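Local coordinates for protein putative 5-dehydro-2-deoxygluconokinase (Bacillus halodurans C-125, PDB 2QCV) that probably phosphorylates 5-dehydro-2-deoxy-D-gluconate with ATP, a late step in the breakdown of myo-inositol, as a PfkB-family sugar kinase, at residues 222-226 with 238-242; 174-178 with 193-197; 258-262 with 326-330; 149-155 with 182-188. One frame throughout, in Å; residues are numbered along the deposited sequence.

Contact 1: 222-226 with 238-242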
loop_
_atom_site.group_PDB
_atom_site.type_symbol
_atom_site.label_atom_id
_atom_site.label_comp_id
_atom_site.label_asym_id
_atom_site.label_seq_id
_atom_site.Cartn_x
_atom_site.Cartn_y
_atom_site.Cartn_z
ATOM N N ASN A 222 -20.236 25.040 -25.330
ATOM C CA ASN A 222 -18.914 25.667 -25.503
ATOM C C ASN A 222 -18.945 27.137 -25.052
ATOM O O ASN A 222 -17.935 27.655 -24.554
ATOM C CB ASN A 222 -18.428 25.595 -26.935
ATOM C CG ASN A 222 -18.105 24.182 -27.391
ATOM O OD1 ASN A 222 -18.268 23.210 -26.655
ATOM N ND2 ASN A 222 -17.642 24.076 -28.630
ATOM N N ASP A 223 -20.068 27.834 -25.292
ATOM C CA ASP A 223 -20.157 29.249 -24.913
ATOM C C ASP A 223 -20.059 29.401 -23.390
ATOM O O ASP A 223 -19.438 30.335 -22.891
ATOM C CB ASP A 223 -21.428 29.922 -25.442
ATOM C CG ASP A 223 -21.430 30.056 -26.959
ATOM O OD1 ASP A 223 -20.333 30.113 -27.561
ATOM O OD2 ASP A 223 -22.526 30.109 -27.546
ATOM N N GLU A 224 -20.629 28.467 -22.643
ATOM C CA GLU A 224 -20.519 28.495 -21.195
ATOM C C GLU A 224 -19.125 28.117 -20.732
ATOM O O GLU A 224 -18.593 28.706 -19.783
ATOM C CB GLU A 224 -21.574 27.586 -20.552
ATOM C CG GLU A 224 -22.992 28.152 -20.704
ATOM C CD GLU A 224 -23.068 29.594 -20.201
ATOM O OE1 GLU A 224 -22.746 29.816 -19.009
ATOM O OE2 GLU A 224 -23.400 30.506 -21.004
ATOM N N THR A 225 -18.523 27.136 -21.388
ATOM C CA THR A 225 -17.158 26.710 -21.060
ATOM C C THR A 225 -16.203 27.873 -21.159
ATOM O O THR A 225 -15.385 28.087 -20.254
ATOM C CB THR A 225 -16.709 25.610 -22.011
ATOM O OG1 THR A 225 -17.591 24.493 -21.843
ATOM C CG2 THR A 225 -15.251 25.204 -21.798
ATOM N N ILE A 226 -16.253 28.601 -22.271
ATOM C CA ILE A 226 -15.298 29.676 -22.479
ATOM C C ILE A 226 -15.636 30.889 -21.621
ATOM O O ILE A 226 -14.726 31.579 -21.193
ATOM C CB ILE A 226 -15.140 30.066 -23.977
ATOM C CG1 ILE A 226 -16.366 30.843 -24.462
ATOM C CG2 ILE A 226 -14.761 28.795 -24.810
ATOM C CD1 ILE A 226 -16.432 31.128 -25.950
ATOM N N VAL A 238 -9.390 25.400 -27.340
ATOM C CA VAL A 238 -9.721 24.570 -28.508
ATOM C C VAL A 238 -10.568 23.379 -28.083
ATOM O O VAL A 238 -10.148 22.574 -27.257
ATOM C CB VAL A 238 -8.449 24.103 -29.231
ATOM C CG1 VAL A 238 -8.826 23.213 -30.417
ATOM C CG2 VAL A 238 -7.557 25.346 -29.665
ATOM N N ILE A 239 -11.789 23.286 -28.596
ATOM C CA ILE A 239 -12.723 22.249 -28.172
ATOM C C ILE A 239 -13.029 21.378 -29.399
ATOM O O ILE A 239 -13.525 21.884 -30.410
ATOM C CB ILE A 239 -14.057 22.835 -27.566
ATOM C CG1 ILE A 239 -13.750 23.912 -26.480
ATOM C CG2 ILE A 239 -14.991 21.696 -27.041
ATOM C CD1 ILE A 239 -14.961 24.522 -25.764
ATOM N N LYS A 240 -12.694 20.092 -29.311
ATOM C CA LYS A 240 -12.817 19.153 -30.439
ATOM C C LYS A 240 -14.056 18.287 -30.317
ATOM O O LYS A 240 -14.404 17.784 -29.228
ATOM C CB LYS A 240 -11.593 18.263 -30.500
ATOM C CG LYS A 240 -10.273 19.061 -30.512
ATOM C CD LYS A 240 -9.107 18.127 -30.420
ATOM C CE LYS A 240 -8.843 17.629 -29.028
ATOM N NZ LYS A 240 -7.901 16.443 -29.050
ATOM N N HIS A 241 -14.730 18.116 -31.443
ATOM C CA HIS A 241 -15.988 17.378 -31.504
ATOM C C HIS A 241 -15.961 16.253 -32.557
ATOM O O HIS A 241 -16.990 15.915 -33.171
ATOM C CB HIS A 241 -17.133 18.324 -31.801
ATOM C CG HIS A 241 -17.345 19.406 -30.778
ATOM N ND1 HIS A 241 -18.395 19.372 -29.887
ATOM C CD2 HIS A 241 -16.660 20.543 -30.506
ATOM C CE1 HIS A 241 -18.358 20.450 -29.123
ATOM N NE2 HIS A 241 -17.327 21.190 -29.487
ATOM N N GLY A 242 -14.797 15.648 -32.761
ATOM C CA GLY A 242 -14.673 14.517 -33.681
ATOM C C GLY A 242 -15.138 14.890 -35.081
ATOM O O GLY A 242 -14.741 15.901 -35.635
#
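Helix 222-226 runs roughly antiparallel to strand 238-240. The two short axes make an angle of 149° and approach to 10.6 Å. The CA atoms come nearest at Asn-222 and Ile-239, 7.6 Å apart, and the spacing widens to 9.7 Å between Ile-226 and Val-238. Ile-239 points toward the helix. Its CD1 lies 3.6 Å from Asn-222 CG, 4.0 Å from Thr-225 CG2 and 4.4 Å from Ile-226 CG2, so one methyl meets three residues of the first helical turn. This is helix-on-sheet packing in the ribokinase-like alpha/beta fold. Strand 236-240 is an interior strand of the main sheet, between 202-206 and 246-250. Beyond the strand end, His-241 also turns toward the helix. Asn-222 ND2 donates to His-241 NE2 at 3.0 Å, near the plane of the imidazole, so NE2 carries no proton in this bond. The Asn-222 amide has further hydrogen bonds, from OD1 to Arg-207 and from ND2 to Tyr-249. Thr-225 OG1 pairs with Glu-214 and Arg-207.

Contact 2: 174-178 with 193-197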
loop_
_atom_site.group_PDB
_atom_site.type_symbol
_atom_site.label_atom_id
_atom_site.label_comp_id
_atom_site.label_asym_id
_atom_site.label_seq_id
_atom_site.Cartn_x
_atom_site.Cartn_y
_atom_site.Cartn_z
ATOM N N PHE A 174 -2.314 23.166 -22.064
ATOM C CA PHE A 174 -2.893 22.061 -21.306
ATOM C C PHE A 174 -3.693 21.192 -22.265
ATOM O O PHE A 174 -4.711 21.633 -22.805
ATOM C CB PHE A 174 -3.788 22.617 -20.181
ATOM C CG PHE A 174 -4.367 21.573 -19.239
ATOM C CD1 PHE A 174 -3.757 20.328 -18.985
ATOM C CD2 PHE A 174 -5.557 21.865 -18.571
ATOM C CE1 PHE A 174 -4.342 19.446 -18.081
ATOM C CE2 PHE A 174 -6.133 20.979 -17.673
ATOM C CZ PHE A 174 -5.548 19.776 -17.458
ATOM N N GLU A 175 -3.211 19.959 -22.447
ATOM C CA GLU A 175 -3.874 18.965 -23.259
ATOM C C GLU A 175 -4.649 18.039 -22.342
ATOM O O GLU A 175 -4.068 17.335 -21.514
ATOM C CB GLU A 175 -2.831 18.217 -24.093
ATOM C CG GLU A 175 -3.298 17.868 -25.482
ATOM C CD GLU A 175 -4.365 16.834 -25.498
ATOM O OE1 GLU A 175 -4.483 16.078 -24.520
ATOM O OE2 GLU A 175 -5.070 16.746 -26.510
ATOM N N LEU A 176 -5.973 17.982 -22.510
ATOM C CA LEU A 176 -6.812 17.392 -21.502
ATOM C C LEU A 176 -6.673 15.868 -21.402
ATOM O O LEU A 176 -6.763 15.367 -20.295
ATOM C CB LEU A 176 -8.296 17.803 -21.642
ATOM C CG LEU A 176 -8.635 19.298 -21.475
ATOM C CD1 LEU A 176 -10.175 19.512 -21.393
ATOM C CD2 LEU A 176 -7.961 19.858 -20.219
ATOM N N ASP A 177 -6.395 15.159 -22.496
ATOM C CA ASP A 177 -5.876 13.760 -22.433
ATOM C C ASP A 177 -6.557 12.945 -21.357
ATOM O O ASP A 177 -5.905 12.634 -20.388
ATOM C CB ASP A 177 -4.336 13.790 -22.052
ATOM C CG ASP A 177 -3.714 12.371 -21.858
ATOM O OD1 ASP A 177 -4.035 11.453 -22.672
ATOM O OD2 ASP A 177 -2.935 12.203 -20.872
ATOM N N TYR A 178 -7.850 12.621 -21.490
ATOM C CA TYR A 178 -8.577 11.971 -20.378
ATOM C C TYR A 178 -8.498 10.440 -20.436
ATOM O O TYR A 178 -8.919 9.829 -21.410
ATOM C CB TYR A 178 -10.047 12.411 -20.346
ATOM C CG TYR A 178 -10.887 11.841 -19.214
ATOM C CD1 TYR A 178 -10.438 11.869 -17.912
ATOM C CD2 TYR A 178 -12.139 11.274 -19.461
ATOM C CE1 TYR A 178 -11.199 11.326 -16.843
ATOM C CE2 TYR A 178 -12.919 10.766 -18.415
ATOM C CZ TYR A 178 -12.439 10.797 -17.108
ATOM O OH TYR A 178 -13.193 10.306 -16.078
ATOM N N TYR A 193 -8.195 19.159 -13.177
ATOM C CA TYR A 193 -8.362 19.746 -14.519
ATOM C C TYR A 193 -8.816 21.191 -14.460
ATOM O O TYR A 193 -8.309 21.998 -15.213
ATOM C CB TYR A 193 -9.352 18.941 -15.366
ATOM C CG TYR A 193 -8.770 17.729 -16.077
ATOM C CD1 TYR A 193 -7.640 17.059 -15.592
ATOM C CD2 TYR A 193 -9.361 17.239 -17.221
ATOM C CE1 TYR A 193 -7.121 15.958 -16.260
ATOM C CE2 TYR A 193 -8.828 16.151 -17.913
ATOM C CZ TYR A 193 -7.711 15.530 -17.430
ATOM O OH TYR A 193 -7.176 14.467 -18.108
ATOM N N SER A 194 -9.830 21.520 -13.655
ATOM C CA SER A 194 -10.295 22.924 -13.530
ATOM C C SER A 194 -9.168 23.854 -13.043
ATOM O O SER A 194 -8.901 24.900 -13.621
ATOM C CB SER A 194 -11.534 23.010 -12.633
ATOM O OG SER A 194 -11.291 22.486 -11.323
ATOM N N LEU A 195 -8.471 23.419 -12.010
ATOM C CA LEU A 195 -7.374 24.191 -11.383
ATOM C C LEU A 195 -6.274 24.486 -12.406
ATOM O O LEU A 195 -5.870 25.643 -12.583
ATOM C CB LEU A 195 -6.800 23.366 -10.220
ATOM C CG LEU A 195 -5.337 23.533 -9.742
ATOM C CD1 LEU A 195 -5.146 24.939 -9.281
ATOM C CD2 LEU A 195 -4.976 22.538 -8.627
ATOM N N VAL A 196 -5.860 23.439 -13.120
ATOM C CA VAL A 196 -4.793 23.563 -14.102
ATOM C C VAL A 196 -5.256 24.388 -15.321
ATOM O O VAL A 196 -4.549 25.301 -15.755
ATOM C CB VAL A 196 -4.202 22.233 -14.493
ATOM C CG1 VAL A 196 -3.202 22.407 -15.656
ATOM C CG2 VAL A 196 -3.497 21.610 -13.216
ATOM N N ALA A 197 -6.472 24.133 -15.824
ATOM C CA ALA A 197 -6.949 24.914 -16.977
ATOM C C ALA A 197 -7.007 26.395 -16.615
ATOM O O ALA A 197 -6.686 27.263 -17.439
ATOM C CB ALA A 197 -8.344 24.417 -17.461
HETATM O O HOH W 1 -6.425 11.700 -17.627
#
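An aromatic pair lies where the end of strand 171-175 meets helix 186-199, within a beta-alpha-beta unit completed by strand 202-206. Phe-174 turns its edge to the face of Tyr-193 in a T-shaped stack, with centroids 5.5 Å apart and planes at 81°. Val-196 CG1 sits over one face of the Phe-174 ring, 3.6 Å from its centroid and 5° off the normal, a clear CH-pi contact. Apolar packing continues from Phe-174 CD2 to Ala-197 CB at 3.9 Å and from Leu-176 CB to Tyr-193 CE2 at 4.1 Å. Phe-174 CE2 is also 3.4 Å from Tyr-193 O, which receives the helical bond from Ala-197 N.

The polar contacts gather at the phenol. Tyr-193 OH lies only 2.4 Å from Leu-176 O, a very short separation, and 3.2 Å from Asp-177 O. Water 1 joins Asp-177 O, at 3.0 Å, to Tyr-193 OH, at 2.9 Å. The Asp-177 carboxylate has its own partner, Thr-147.

The Tyr-193 ring thus belongs to the apolar layer between helix and sheet, while its hydroxyl reaches the polar backbone of the loop that leaves the strand.

Contact 3: 258-262 with 326-330; sequences GYAYK and DETIT
Two backbone hydrogen bonds hold the segments together: Ile-329 N donates to Ala-260 O at 2.8 Å, and Lys-262 N to Glu-327 O at 2.9 Å. They flank a single beta bridge of antiparallel type, in which Tyr-261 and Thr-328 are a non-hydrogen-bonded pair with CA atoms 4.1 Å apart. The CA atoms of Ala-260 and Ile-329 are 5.5 Å apart. The bridge joins the loop after edge strand 255-258 to the tail after helix 316-325. The segments' end-to-end directions are 107° apart, so the pairing stays local. The backbone is mostly extended, but Asp-326 has phi/psi 60/45.

Lys-262 NZ donates to Thr-328 O at 3.1 Å; its chi1 is m, chi2 and chi3 are t, and chi4 is -33°. Water 2 links Ala-260 N, at 2.9 Å, to Ile-329 O, at 2.7 Å.

Tyr-261 (chi1 m, chi2 84°) lies against helices 289-305 and 316-325. Thr-328, chi1 p, places CG2 over its ring, 3.6 Å from the centroid, a CH-pi contact. Ala-260 CB meets Ile-329 CD1 at 4.0 Å, and Tyr-259 CB lies 3.8 Å from Thr-328 CB. Water 3 spans Tyr-261 OH, at 2.6 Å, and Asp-326 OD1, at 2.8 Å.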
loop_
_atom_site.group_PDB
_atom_site.type_symbol
_atom_site.label_atom_id
_atom_site.label_comp_id
_atom_site.label_asym_id
_atom_site.label_seq_id
_atom_site.Cartn_x
_atom_site.Cartn_y
_atom_site.Cartn_z
ATOM N N GLY A 258 -12.669 24.306 -37.498
ATOM C CA GLY A 258 -11.906 23.295 -38.225
ATOM C C GLY A 258 -12.790 22.109 -38.549
ATOM O O GLY A 258 -13.889 21.947 -37.945
ATOM N N TYR A 259 -12.280 21.245 -39.436
ATOM C CA TYR A 259 -13.040 20.164 -40.024
ATOM C C TYR A 259 -12.236 18.882 -39.967
ATOM O O TYR A 259 -11.032 18.877 -40.270
ATOM C CB TYR A 259 -13.412 20.479 -41.509
ATOM C CG TYR A 259 -13.983 21.873 -41.638
ATOM C CD1 TYR A 259 -15.344 22.108 -41.440
ATOM C CD2 TYR A 259 -13.146 22.962 -41.829
ATOM C CE1 TYR A 259 -15.840 23.391 -41.484
ATOM C CE2 TYR A 259 -13.638 24.232 -41.855
ATOM C CZ TYR A 259 -14.999 24.430 -41.699
ATOM O OH TYR A 259 -15.459 25.726 -41.736
ATOM N N ALA A 260 -12.932 17.813 -39.597
ATOM C CA ALA A 260 -12.397 16.443 -39.724
ATOM C C ALA A 260 -12.149 16.114 -41.185
ATOM O O ALA A 260 -12.930 16.532 -42.066
ATOM C CB ALA A 260 -13.334 15.421 -39.108
ATOM N N TYR A 261 -11.057 15.384 -41.438
ATOM C CA TYR A 261 -10.757 14.893 -42.792
ATOM C C TYR A 261 -11.337 13.508 -43.002
ATOM O O TYR A 261 -11.334 12.700 -42.089
ATOM C CB TYR A 261 -9.249 14.947 -43.064
ATOM C CG TYR A 261 -8.825 16.359 -43.314
ATOM C CD1 TYR A 261 -8.532 17.221 -42.252
ATOM C CD2 TYR A 261 -8.760 16.863 -44.600
ATOM C CE1 TYR A 261 -8.175 18.560 -42.471
ATOM C CE2 TYR A 261 -8.402 18.183 -44.836
ATOM C CZ TYR A 261 -8.131 19.032 -43.779
ATOM O OH TYR A 261 -7.822 20.327 -44.029
ATOM N N LYS A 262 -11.931 13.273 -44.174
ATOM C CA LYS A 262 -12.417 11.956 -44.570
ATOM C C LYS A 262 -11.238 10.990 -44.467
ATOM O O LYS A 262 -10.146 11.301 -44.931
ATOM C CB LYS A 262 -12.927 11.968 -46.015
ATOM C CG LYS A 262 -14.136 12.852 -46.308
ATOM C CD LYS A 262 -14.640 12.618 -47.748
ATOM C CE LYS A 262 -15.823 13.513 -48.150
ATOM N NZ LYS A 262 -16.729 13.834 -47.023
ATOM N N ASP A 326 -8.382 18.577 -49.516
ATOM C CA ASP A 326 -9.577 19.231 -48.924
ATOM C C ASP A 326 -10.806 18.336 -48.955
ATOM O O ASP A 326 -11.903 18.777 -49.269
ATOM C CB ASP A 326 -9.848 20.585 -49.575
ATOM C CG ASP A 326 -10.910 21.424 -48.831
ATOM O OD1 ASP A 326 -11.062 21.344 -47.574
ATOM O OD2 ASP A 326 -11.579 22.198 -49.531
ATOM N N GLU A 327 -10.612 17.076 -48.587
ATOM C CA GLU A 327 -11.712 16.124 -48.461
ATOM C C GLU A 327 -12.080 16.042 -46.986
ATOM O O GLU A 327 -11.537 15.242 -46.234
ATOM C CB GLU A 327 -11.342 14.751 -49.046
ATOM C CG GLU A 327 -11.181 14.818 -50.564
ATOM C CD GLU A 327 -10.790 13.492 -51.214
ATOM O OE1 GLU A 327 -10.486 12.511 -50.491
ATOM O OE2 GLU A 327 -10.786 13.450 -52.467
ATOM N N THR A 328 -12.982 16.925 -46.578
ATOM C CA THR A 328 -13.319 17.084 -45.179
ATOM C C THR A 328 -14.761 16.679 -44.983
ATOM O O THR A 328 -15.483 16.462 -45.963
ATOM C CB THR A 328 -13.144 18.532 -44.735
ATOM O OG1 THR A 328 -13.885 19.366 -45.629
ATOM C CG2 THR A 328 -11.653 18.943 -44.724
ATOM N N ILE A 329 -15.151 16.547 -43.714
ATOM C CA ILE A 329 -16.518 16.184 -43.322
ATOM C C ILE A 329 -17.259 17.455 -42.863
ATOM O O ILE A 329 -16.819 18.150 -41.951
ATOM C CB ILE A 329 -16.541 15.180 -42.164
ATOM C CG1 ILE A 329 -15.812 13.888 -42.569
ATOM C CG2 ILE A 329 -17.989 14.861 -41.742
ATOM C CD1 ILE A 329 -15.549 12.946 -41.399
ATOM N N THR A 330 -18.381 17.749 -43.493
ATOM C CA THR A 330 -19.170 18.935 -43.111
ATOM C C THR A 330 -20.635 18.590 -42.874
ATOM O O THR A 330 -21.433 19.473 -42.552
ATOM C CB THR A 330 -19.048 20.078 -44.165
ATOM O OG1 THR A 330 -19.586 19.651 -45.421
ATOM C CG2 THR A 330 -17.592 20.558 -44.357
HETATM O O HOH W 2 -15.788 18.087 -39.417
HETATM O O HOH W 3 -8.569 21.344 -46.322
HETATM O O HOH W 4 -9.338 13.434 -46.484
#

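Contact 4: 149-155 with 182-188; sequences LSKSPSR and SWETPEE
This is a buried contact of two loops that lead into helices 154-167 and 186-199, near a subunit interface. The CA atoms come nearest at Ser-150 and Trp-183, 5.6 Å apart. Trp-183 (phi/psi -116/159, chi1 m, chi2 87°) lays its indole face against the first loop. Ser-150 CA stands over the six-membered ring, 3.5 Å from the centroid. Leu-149 CB is 3.7 Å from Trp-183 CH2.

Segment 149-155 turns at a cis peptide before Pro-153. Arg-155 (chi1 and chi2 t, chi3 m) folds back: NE and NH2 donate to Leu-149 O at 2.7 and 3.0 Å. Arg-155 NH2 also salt-bridges Glu-188 OE2 at 3.3 Å. A second salt bridge joins Lys-151 NZ to Glu-184 OE2 at 2.9 Å.

Thr-185 N-caps helix 186-199 in a capping box: Glu-188 N donates to Thr-185 OG1 at 3.1 Å and Thr-185 N to Glu-188 OE1 at 3.2 Å. Water 5 donates to Ser-150 O and Glu-188 OE2, both at 2.6 Å. Water 6 joins Ser-150 OG and Ser-182 O, each at 2.8 Å. Ser-150 OG also hydrogen-bonds to Thr-147 O.

Glu-188 thus caps its own helix through OE1 and pairs with Arg-155 through OE2, one carboxylate tying helix start to loop.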
loop_
_atom_site.group_PDB
_atom_site.type_symbol
_atom_site.label_atom_id
_atom_site.label_comp_id
_atom_site.label_asym_id
_atom_site.label_seq_id
_atom_site.Cartn_x
_atom_site.Cartn_y
_atom_site.Cartn_z
ATOM N N LEU A 149 -1.519 14.492 -14.006
ATOM C CA LEU A 149 -2.111 14.990 -12.764
ATOM C C LEU A 149 -2.817 13.891 -11.978
ATOM O O LEU A 149 -3.336 14.173 -10.899
ATOM C CB LEU A 149 -3.120 16.105 -13.068
ATOM C CG LEU A 149 -2.631 17.359 -13.774
ATOM C CD1 LEU A 149 -3.804 18.211 -14.359
ATOM C CD2 LEU A 149 -1.817 18.211 -12.812
ATOM N N SER A 150 -2.878 12.671 -12.518
ATOM C CA SER A 150 -3.690 11.596 -11.941
ATOM C C SER A 150 -3.172 11.070 -10.601
ATOM O O SER A 150 -3.955 10.522 -9.824
ATOM C CB SER A 150 -3.868 10.428 -12.920
ATOM O OG SER A 150 -2.633 9.763 -13.204
ATOM N N LYS A 151 -1.877 11.240 -10.305
ATOM C CA LYS A 151 -1.319 10.714 -9.070
ATOM C C LYS A 151 -0.149 11.587 -8.650
ATOM O O LYS A 151 0.579 12.083 -9.482
ATOM C CB LYS A 151 -0.761 9.272 -9.270
ATOM C CG LYS A 151 -1.738 8.167 -9.598
ATOM C CD LYS A 151 -2.598 7.774 -8.402
ATOM C CE LYS A 151 -3.826 6.957 -8.876
ATOM N NZ LYS A 151 -4.943 6.999 -7.878
ATOM N N SER A 152 0.046 11.701 -7.347
ATOM C CA SER A 152 1.305 12.184 -6.789
ATOM C C SER A 152 2.418 11.123 -6.862
ATOM O O SER A 152 2.131 9.929 -6.719
ATOM C CB SER A 152 1.070 12.563 -5.328
ATOM O OG SER A 152 0.087 13.596 -5.215
ATOM N N PRO A 153 3.689 11.539 -6.956
ATOM C CA PRO A 153 4.179 12.916 -6.988
ATOM C C PRO A 153 4.142 13.607 -8.315
ATOM O O PRO A 153 4.441 14.803 -8.374
ATOM C CB PRO A 153 5.626 12.794 -6.527
ATOM C CG PRO A 153 6.035 11.443 -6.950
ATOM C CD PRO A 153 4.812 10.577 -6.845
ATOM N N SER A 154 3.778 12.905 -9.379
ATOM C CA SER A 154 3.711 13.536 -10.710
ATOM C C SER A 154 2.828 14.783 -10.688
ATOM O O SER A 154 3.177 15.829 -11.282
ATOM C CB SER A 154 3.209 12.528 -11.774
ATOM O OG SER A 154 3.014 13.197 -13.018
ATOM N N ARG A 155 1.664 14.690 -10.036
ATOM C CA ARG A 155 0.730 15.823 -9.929
ATOM C C ARG A 155 1.427 17.106 -9.450
ATOM O O ARG A 155 1.269 18.172 -10.068
ATOM C CB ARG A 155 -0.448 15.403 -9.018
ATOM C CG ARG A 155 -1.473 16.437 -8.574
ATOM C CD ARG A 155 -2.407 15.768 -7.543
ATOM N NE ARG A 155 -3.235 14.807 -8.243
ATOM C CZ ARG A 155 -4.064 13.939 -7.689
ATOM N NH1 ARG A 155 -4.243 13.913 -6.390
ATOM N NH2 ARG A 155 -4.792 13.157 -8.463
ATOM N N SER A 182 -7.103 5.930 -15.020
ATOM C CA SER A 182 -5.968 6.479 -14.233
ATOM C C SER A 182 -6.357 7.257 -12.990
ATOM O O SER A 182 -5.491 7.602 -12.166
ATOM C CB SER A 182 -5.078 7.381 -15.098
ATOM O OG SER A 182 -4.434 6.628 -16.076
ATOM N N TRP A 183 -7.646 7.515 -12.841
ATOM C CA TRP A 183 -8.181 8.327 -11.751
ATOM C C TRP A 183 -9.082 7.536 -10.815
ATOM O O TRP A 183 -9.644 6.500 -11.186
ATOM C CB TRP A 183 -9.003 9.487 -12.342
ATOM C CG TRP A 183 -8.183 10.435 -13.135
ATOM C CD1 TRP A 183 -7.883 10.329 -14.441
ATOM C CD2 TRP A 183 -7.577 11.665 -12.672
ATOM N NE1 TRP A 183 -7.079 11.379 -14.834
ATOM C CE2 TRP A 183 -6.887 12.217 -13.759
ATOM C CE3 TRP A 183 -7.547 12.336 -11.439
ATOM C CZ2 TRP A 183 -6.173 13.403 -13.665
ATOM C CZ3 TRP A 183 -6.809 13.521 -11.338
ATOM C CH2 TRP A 183 -6.171 14.056 -12.450
ATOM N N GLU A 184 -9.258 8.052 -9.608
ATOM C CA GLU A 184 -10.166 7.416 -8.654
ATOM C C GLU A 184 -11.621 7.730 -8.949
ATOM O O GLU A 184 -12.491 6.836 -8.927
ATOM C CB GLU A 184 -9.791 7.811 -7.210
ATOM C CG GLU A 184 -8.375 7.384 -6.822
ATOM C CD GLU A 184 -8.226 5.868 -6.836
ATOM O OE1 GLU A 184 -9.049 5.214 -6.164
ATOM O OE2 GLU A 184 -7.331 5.333 -7.544
ATOM N N THR A 185 -11.926 9.004 -9.183
ATOM C CA THR A 185 -13.320 9.404 -9.485
ATOM C C THR A 185 -13.320 10.578 -10.482
ATOM O O THR A 185 -12.328 11.315 -10.579
ATOM C CB THR A 185 -14.074 9.873 -8.225
ATOM O OG1 THR A 185 -13.604 11.174 -7.855
ATOM C CG2 THR A 185 -13.932 8.931 -7.055
ATOM N N PRO A 186 -14.395 10.749 -11.258
ATOM C CA PRO A 186 -14.463 11.907 -12.147
ATOM C C PRO A 186 -14.433 13.256 -11.441
ATOM O O PRO A 186 -13.954 14.204 -12.022
ATOM C CB PRO A 186 -15.798 11.719 -12.888
ATOM C CG PRO A 186 -16.097 10.272 -12.771
ATOM C CD PRO A 186 -15.559 9.859 -11.439
ATOM N N GLU A 187 -14.982 13.337 -10.236
ATOM C CA GLU A 187 -14.930 14.591 -9.469
ATOM C C GLU A 187 -13.481 14.960 -9.108
ATOM O O GLU A 187 -13.109 16.126 -9.124
ATOM C CB GLU A 187 -15.822 14.544 -8.225
ATOM C CG GLU A 187 -16.143 15.943 -7.789
ATOM C CD GLU A 187 -17.263 16.045 -6.825
ATOM O OE1 GLU A 187 -17.664 15.023 -6.233
ATOM O OE2 GLU A 187 -17.718 17.181 -6.632
ATOM N N GLU A 188 -12.661 13.957 -8.782
ATOM C CA GLU A 188 -11.237 14.173 -8.565
ATOM C C GLU A 188 -10.566 14.750 -9.821
ATOM O O GLU A 188 -9.805 15.720 -9.754
ATOM C CB GLU A 188 -10.573 12.848 -8.184
ATOM C CG GLU A 188 -9.100 12.881 -8.014
ATOM C CD GLU A 188 -8.489 11.485 -8.133
ATOM O OE1 GLU A 188 -9.139 10.580 -8.703
ATOM O OE2 GLU A 188 -7.369 11.312 -7.666
HETATM O O HOH W 5 -6.177 9.372 -9.013
HETATM O O HOH W 6 -2.803 7.051 -12.479
#

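Contacts 2 and 4 form one continuous cluster, with centres 11 Å apart. Both use helix 186-199: Val-196 CG2 lies 3.6 Å from Leu-149 CD1, and Tyr-193 CE1 lies 3.8 Å from Trp-183 CZ2. Both also touch the second subunit. Contacts 1 and 2 reach the same sheet, with centres 13 Å apart; Lys-240 NZ is 3.8 Å from Glu-175 OE2, a weak ion pair. At contact 2 a triethylene glycol, probably from the crystallisation liquor, lies about 4 Å from the Asp-177 side chain. Contact 3 meets contact 1 where Gly-242 O is 3.8 Å from Ala-260 CB. Contacts 3 and 4 lie on opposite sides of the chain's centre, 35 Å apart between centres.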